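Local coordinates for oxidase/hydroxylase (Streptomyces hygroscopicus subsp. hygroscopicus, PDB 4XC9), which probably acts as an iron(II)- and 2-oxoglutarate-dependent dioxygenase of the phytanoyl-CoA dioxygenase family, at residues R168-R173 against D251-F256; S97-H102 against H206-K211. All coordinates share one frame; numbering follows the deposited sequence.

Interaction 1: residues R168-R173 against D251-F256; sequences RERAER and DVEEDF
Arg168 reaches from helix 167-173 to the carboxylate of Asp251. CB lies 3.4 Å from Asp251 OD2; CG, anti to the backbone N (chi1 177°), stands farther off, and bends at chi2 and chi3 turn the chain back so that NE and NH2 reach the acid. NE meets Asp251 OD2 on its syn side at 2.6 Å. NH2 gives a second bond to Asp251 OD1 at 3.0 Å, so the grip is side-on and bidentate, although the guanidinium and carboxylate planes are 40° apart. At the tip, NH1 forms a salt bridge with Asp110. Water 1 adds a bridge, donating to Asp251 OD2 at 2.9 Å and accepting from the backbone N of Arg168.

One turn on, Ala171 CB sits over a face of the Phe256 ring, 4.1 Å from its centroid and 17° off the normal: a CH-pi contact. Arg170 CB approaches the same ring obliquely, 4.2 Å from Phe256 CZ.

A methionine in place of Arg168 would probably leave Asp251 and Asp110 without their shared cation. Charge pairing at one end and apolar contact at the other thus fasten the C-terminal loop to the helix.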
# COMPACT_ATOMS: atom_id res chain seq x y z
N ARG B 168 -17.27 -14.89 -4.98
CA ARG B 168 -17.01 -16.30 -4.68
C ARG B 168 -17.99 -16.82 -3.64
O ARG B 168 -18.52 -17.92 -3.77
CB ARG B 168 -15.59 -16.50 -4.18
CG ARG B 168 -15.23 -17.94 -3.78
CD ARG B 168 -15.32 -18.91 -4.95
NE ARG B 168 -14.54 -18.50 -6.11
CZ ARG B 168 -13.38 -19.05 -6.48
NH1 ARG B 168 -12.85 -20.04 -5.77
NH2 ARG B 168 -12.74 -18.60 -7.55
N GLU B 169 -18.23 -16.00 -2.63
CA GLU B 169 -19.10 -16.39 -1.53
C GLU B 169 -20.54 -16.54 -2.03
O GLU B 169 -21.25 -17.47 -1.64
CB GLU B 169 -19.03 -15.36 -0.40
CG GLU B 169 -19.59 -15.87 0.90
CD GLU B 169 -20.44 -14.84 1.62
OE1 GLU B 169 -20.97 -13.91 0.95
OE2 GLU B 169 -20.58 -14.96 2.86
N ARG B 170 -20.96 -15.63 -2.90
CA ARG B 170 -22.29 -15.72 -3.48
C ARG B 170 -22.44 -16.99 -4.32
O ARG B 170 -23.53 -17.52 -4.45
CB ARG B 170 -22.61 -14.49 -4.34
CG ARG B 170 -22.53 -13.17 -3.61
CD ARG B 170 -23.20 -12.06 -4.42
NE ARG B 170 -24.56 -11.82 -3.96
CZ ARG B 170 -25.64 -12.16 -4.65
NH1 ARG B 170 -25.52 -12.75 -5.83
NH2 ARG B 170 -26.85 -11.91 -4.15
N ALA B 171 -21.34 -17.47 -4.90
CA ALA B 171 -21.38 -18.68 -5.73
C ALA B 171 -21.49 -19.96 -4.90
O ALA B 171 -22.30 -20.85 -5.22
CB ALA B 171 -20.17 -18.75 -6.64
N GLU B 172 -20.69 -20.06 -3.83
CA GLU B 172 -20.75 -21.21 -2.93
C GLU B 172 -22.00 -21.19 -2.04
O GLU B 172 -22.33 -22.20 -1.41
CB GLU B 172 -19.50 -21.28 -2.08
CG GLU B 172 -18.23 -21.37 -2.88
CD GLU B 172 -16.99 -20.97 -2.08
OE1 GLU B 172 -17.14 -20.50 -0.92
OE2 GLU B 172 -15.86 -21.13 -2.61
N ARG B 173 -22.67 -20.05 -1.96
CA ARG B 173 -23.97 -19.98 -1.29
C ARG B 173 -25.04 -20.54 -2.23
O ARG B 173 -26.10 -21.00 -1.79
CB ARG B 173 -24.33 -18.55 -0.87
CG ARG B 173 -23.55 -18.01 0.33
CD ARG B 173 -24.39 -17.03 1.17
NE ARG B 173 -25.01 -15.94 0.39
CZ ARG B 173 -24.66 -14.66 0.48
NH1 ARG B 173 -23.69 -14.28 1.31
NH2 ARG B 173 -25.28 -13.74 -0.26
N ASP B 251 -13.38 -14.20 -10.88
CA ASP B 251 -14.81 -14.48 -10.70
C ASP B 251 -15.72 -13.36 -11.24
O ASP B 251 -15.65 -12.22 -10.80
CB ASP B 251 -15.14 -14.69 -9.21
CG ASP B 251 -14.64 -16.02 -8.66
OD1 ASP B 251 -14.20 -16.87 -9.45
OD2 ASP B 251 -14.70 -16.21 -7.43
N VAL B 252 -16.56 -13.69 -12.22
CA VAL B 252 -17.52 -12.73 -12.75
C VAL B 252 -18.90 -13.35 -12.62
O VAL B 252 -19.02 -14.57 -12.57
CB VAL B 252 -17.22 -12.35 -14.21
CG1 VAL B 252 -15.85 -11.72 -14.31
CG2 VAL B 252 -17.32 -13.57 -15.12
N GLU B 253 -19.93 -12.52 -12.53
CA GLU B 253 -21.27 -13.05 -12.27
C GLU B 253 -21.74 -13.99 -13.37
O GLU B 253 -22.47 -14.93 -13.10
CB GLU B 253 -22.27 -11.91 -12.09
CG GLU B 253 -22.40 -11.44 -10.65
CD GLU B 253 -23.54 -10.47 -10.46
OE1 GLU B 253 -24.21 -10.54 -9.40
OE2 GLU B 253 -23.77 -9.65 -11.36
N GLU B 254 -21.30 -13.76 -14.60
CA GLU B 254 -21.55 -14.70 -15.69
C GLU B 254 -21.05 -16.12 -15.40
O GLU B 254 -21.45 -17.06 -16.08
CB GLU B 254 -20.90 -14.22 -16.99
CG GLU B 254 -21.74 -13.23 -17.77
CD GLU B 254 -21.00 -12.57 -18.92
OE1 GLU B 254 -21.32 -11.40 -19.23
OE2 GLU B 254 -20.09 -13.22 -19.50
N ASP B 255 -20.18 -16.29 -14.41
CA ASP B 255 -19.69 -17.63 -14.08
C ASP B 255 -20.79 -18.45 -13.44
O ASP B 255 -20.80 -19.67 -13.58
CB ASP B 255 -18.48 -17.60 -13.15
CG ASP B 255 -17.21 -17.11 -13.83
OD1 ASP B 255 -17.18 -17.06 -15.09
OD2 ASP B 255 -16.25 -16.78 -13.11
N PHE B 256 -21.72 -17.80 -12.73
CA PHE B 256 -22.67 -18.55 -11.92
C PHE B 256 -24.11 -18.01 -11.89
O PHE B 256 -24.91 -18.44 -11.06
CB PHE B 256 -22.15 -18.62 -10.48
CG PHE B 256 -22.07 -17.29 -9.78
CD1 PHE B 256 -20.92 -16.52 -9.84
CD2 PHE B 256 -23.14 -16.82 -9.02
CE1 PHE B 256 -20.84 -15.29 -9.18
CE2 PHE B 256 -23.06 -15.59 -8.35
CZ PHE B 256 -21.91 -14.83 -8.44
O HOH W 1 -14.46 -13.74 -5.94

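Interaction 2: residues S97-H102 against H206-K211; sequences SVLYLH and HGTRRK
His206 opens its strand by pairing with His102 through two backbone bonds: His102 N gives to His206 O at 3.0 Å, and His206 N returns one to His102 O. Both imidazoles leave the same sheet face with CG between the backbone N and the carbonyl carbon (chi1 63° in His206, 64° in His102). Their NE2 atoms, 3.1 Å apart without a hydrogen bond, and ring planes at 61° are consistent with both facing one metal; with Glu202 they bind iron(II), the two-histidine, one-carboxylate facial triad of this double-stranded beta-helix (cupin) fold. Gly207 stands opposite the bulged pair Tyr100-Leu101, where the register shifts by one; a CB on it would come too close to Leu99 O. Thr208 restores the pairing, its N donating to Leu99 O at 2.8 Å, while its CB packs 3.8 Å from Leu99 CB. Arg210, extended through chi1 and chi2, turns at chi3 and lays a guanidinium face against Val98 CG1, 3.8 Å from Arg210 NH1. Arg210 NH2 bonds weakly to Tyr100 OH and salt-bridges Asp181. Lys211 N closes on Ser97 O.

Strand 206-208 lies between strand 153-156 and strand 99-102, outermost in this antiparallel sheet within the chain; helix 179-182 meets Val98 and Leu101.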
# COMPACT_ATOMS: atom_id res chain seq x y z
N SER B 97 -31.49 -6.54 -23.16
CA SER B 97 -30.06 -6.79 -22.97
C SER B 97 -29.64 -6.52 -21.53
O SER B 97 -30.32 -5.80 -20.79
CB SER B 97 -29.23 -5.94 -23.94
OG SER B 97 -29.36 -4.55 -23.66
N VAL B 98 -28.53 -7.11 -21.12
CA VAL B 98 -28.03 -6.95 -19.76
C VAL B 98 -26.55 -7.33 -19.68
O VAL B 98 -26.04 -8.08 -20.52
CB VAL B 98 -28.83 -7.79 -18.75
CG1 VAL B 98 -28.46 -9.26 -18.88
CG2 VAL B 98 -28.60 -7.30 -17.32
N LEU B 99 -25.86 -6.76 -18.70
CA LEU B 99 -24.48 -7.13 -18.46
C LEU B 99 -24.26 -7.29 -16.95
O LEU B 99 -24.49 -6.37 -16.16
CB LEU B 99 -23.53 -6.09 -19.06
CG LEU B 99 -22.06 -6.30 -18.72
CD1 LEU B 99 -21.59 -7.68 -19.13
CD2 LEU B 99 -21.19 -5.22 -19.36
N TYR B 100 -23.84 -8.48 -16.56
CA TYR B 100 -23.68 -8.78 -15.16
C TYR B 100 -22.38 -8.17 -14.65
O TYR B 100 -21.56 -7.69 -15.43
CB TYR B 100 -23.71 -10.28 -14.92
CG TYR B 100 -25.00 -10.94 -15.38
CD1 TYR B 100 -26.20 -10.23 -15.38
CD2 TYR B 100 -25.02 -12.25 -15.84
CE1 TYR B 100 -27.38 -10.82 -15.80
CE2 TYR B 100 -26.20 -12.84 -16.27
CZ TYR B 100 -27.37 -12.12 -16.25
OH TYR B 100 -28.55 -12.69 -16.67
N LEU B 101 -22.21 -8.20 -13.33
CA LEU B 101 -21.06 -7.57 -12.72
C LEU B 101 -19.80 -8.31 -13.10
O LEU B 101 -19.78 -9.53 -13.16
CB LEU B 101 -21.20 -7.52 -11.20
CG LEU B 101 -22.33 -6.69 -10.59
CD1 LEU B 101 -22.20 -6.75 -9.08
CD2 LEU B 101 -22.30 -5.26 -11.08
N HIS B 102 -18.75 -7.53 -13.36
CA HIS B 102 -17.42 -8.07 -13.62
C HIS B 102 -16.41 -7.06 -13.10
O HIS B 102 -16.76 -5.92 -12.84
CB HIS B 102 -17.23 -8.35 -15.11
CG HIS B 102 -17.27 -7.13 -15.98
ND1 HIS B 102 -18.46 -6.55 -16.39
CD2 HIS B 102 -16.28 -6.39 -16.53
CE1 HIS B 102 -18.20 -5.51 -17.16
NE2 HIS B 102 -16.88 -5.38 -17.26
N HIS B 206 -18.49 -3.54 -12.00
CA HIS B 206 -19.57 -2.81 -12.65
C HIS B 206 -20.30 -3.69 -13.65
O HIS B 206 -19.87 -4.79 -13.97
CB HIS B 206 -19.01 -1.59 -13.38
CG HIS B 206 -18.06 -1.94 -14.48
ND1 HIS B 206 -16.75 -2.28 -14.23
CD2 HIS B 206 -18.24 -2.05 -15.81
CE1 HIS B 206 -16.15 -2.57 -15.38
NE2 HIS B 206 -17.03 -2.43 -16.35
N GLY B 207 -21.41 -3.17 -14.16
CA GLY B 207 -22.21 -3.91 -15.12
C GLY B 207 -23.25 -3.00 -15.71
O GLY B 207 -23.05 -1.79 -15.81
N THR B 208 -24.38 -3.58 -16.11
CA THR B 208 -25.43 -2.82 -16.77
C THR B 208 -26.80 -3.37 -16.41
O THR B 208 -27.06 -4.56 -16.54
CB THR B 208 -25.27 -2.84 -18.30
OG1 THR B 208 -23.96 -2.35 -18.67
CG2 THR B 208 -26.30 -1.98 -18.93
N ARG B 209 -27.69 -2.49 -15.94
CA ARG B 209 -29.06 -2.88 -15.65
C ARG B 209 -29.77 -3.49 -16.86
O ARG B 209 -29.41 -3.24 -18.01
CB ARG B 209 -29.87 -1.69 -15.17
CG ARG B 209 -29.33 -1.06 -13.97
CD ARG B 209 -29.68 -1.83 -12.72
NE ARG B 209 -29.41 -0.97 -11.58
CZ ARG B 209 -29.58 -1.32 -10.32
NH1 ARG B 209 -30.03 -2.54 -10.01
NH2 ARG B 209 -29.29 -0.45 -9.36
N ARG B 210 -30.81 -4.27 -16.58
CA ARG B 210 -31.60 -4.89 -17.62
C ARG B 210 -32.48 -3.84 -18.31
O ARG B 210 -33.39 -3.29 -17.70
CB ARG B 210 -32.44 -6.01 -17.02
CG ARG B 210 -32.96 -7.02 -18.04
CD ARG B 210 -33.64 -8.16 -17.30
NE ARG B 210 -32.67 -8.92 -16.53
CZ ARG B 210 -31.96 -9.92 -17.04
NH1 ARG B 210 -32.12 -10.26 -18.31
NH2 ARG B 210 -31.09 -10.57 -16.28
N LYS B 211 -32.18 -3.53 -19.56
CA LYS B 211 -32.95 -2.54 -20.31
C LYS B 211 -34.36 -3.04 -20.61
O LYS B 211 -34.54 -4.06 -21.28
CB LYS B 211 -32.24 -2.19 -21.61
CG LYS B 211 -32.95 -1.18 -22.48
CD LYS B 211 -32.09 -0.86 -23.68
CE LYS B 211 -32.88 -0.18 -24.77
NZ LYS B 211 -33.56 1.06 -24.30

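The loop 251-256 joins the two contacts, whose centres are 15 Å apart. In interaction 1 it is held to helix 167-173; with other atoms it runs against strand 99-102 of interaction 2. Glu253 OE2 lies 2.9 Å from Leu101 N, a probable hydrogen bond, and also bonds Ser178, while Val252 CG1 packs 3.7 Å from His102 CB. The loop therefore lies near the iron(II) site: the nearest atoms of the Glu253 and His102 side chains are about 7 Å apart. Glu202 completes the protein ligands with His102 and His206. At the far end of interaction 2, the side chains of Lys211 and Arg217, which binds 2-oxoglutarate, are about 4 Å apart at their nearest atoms.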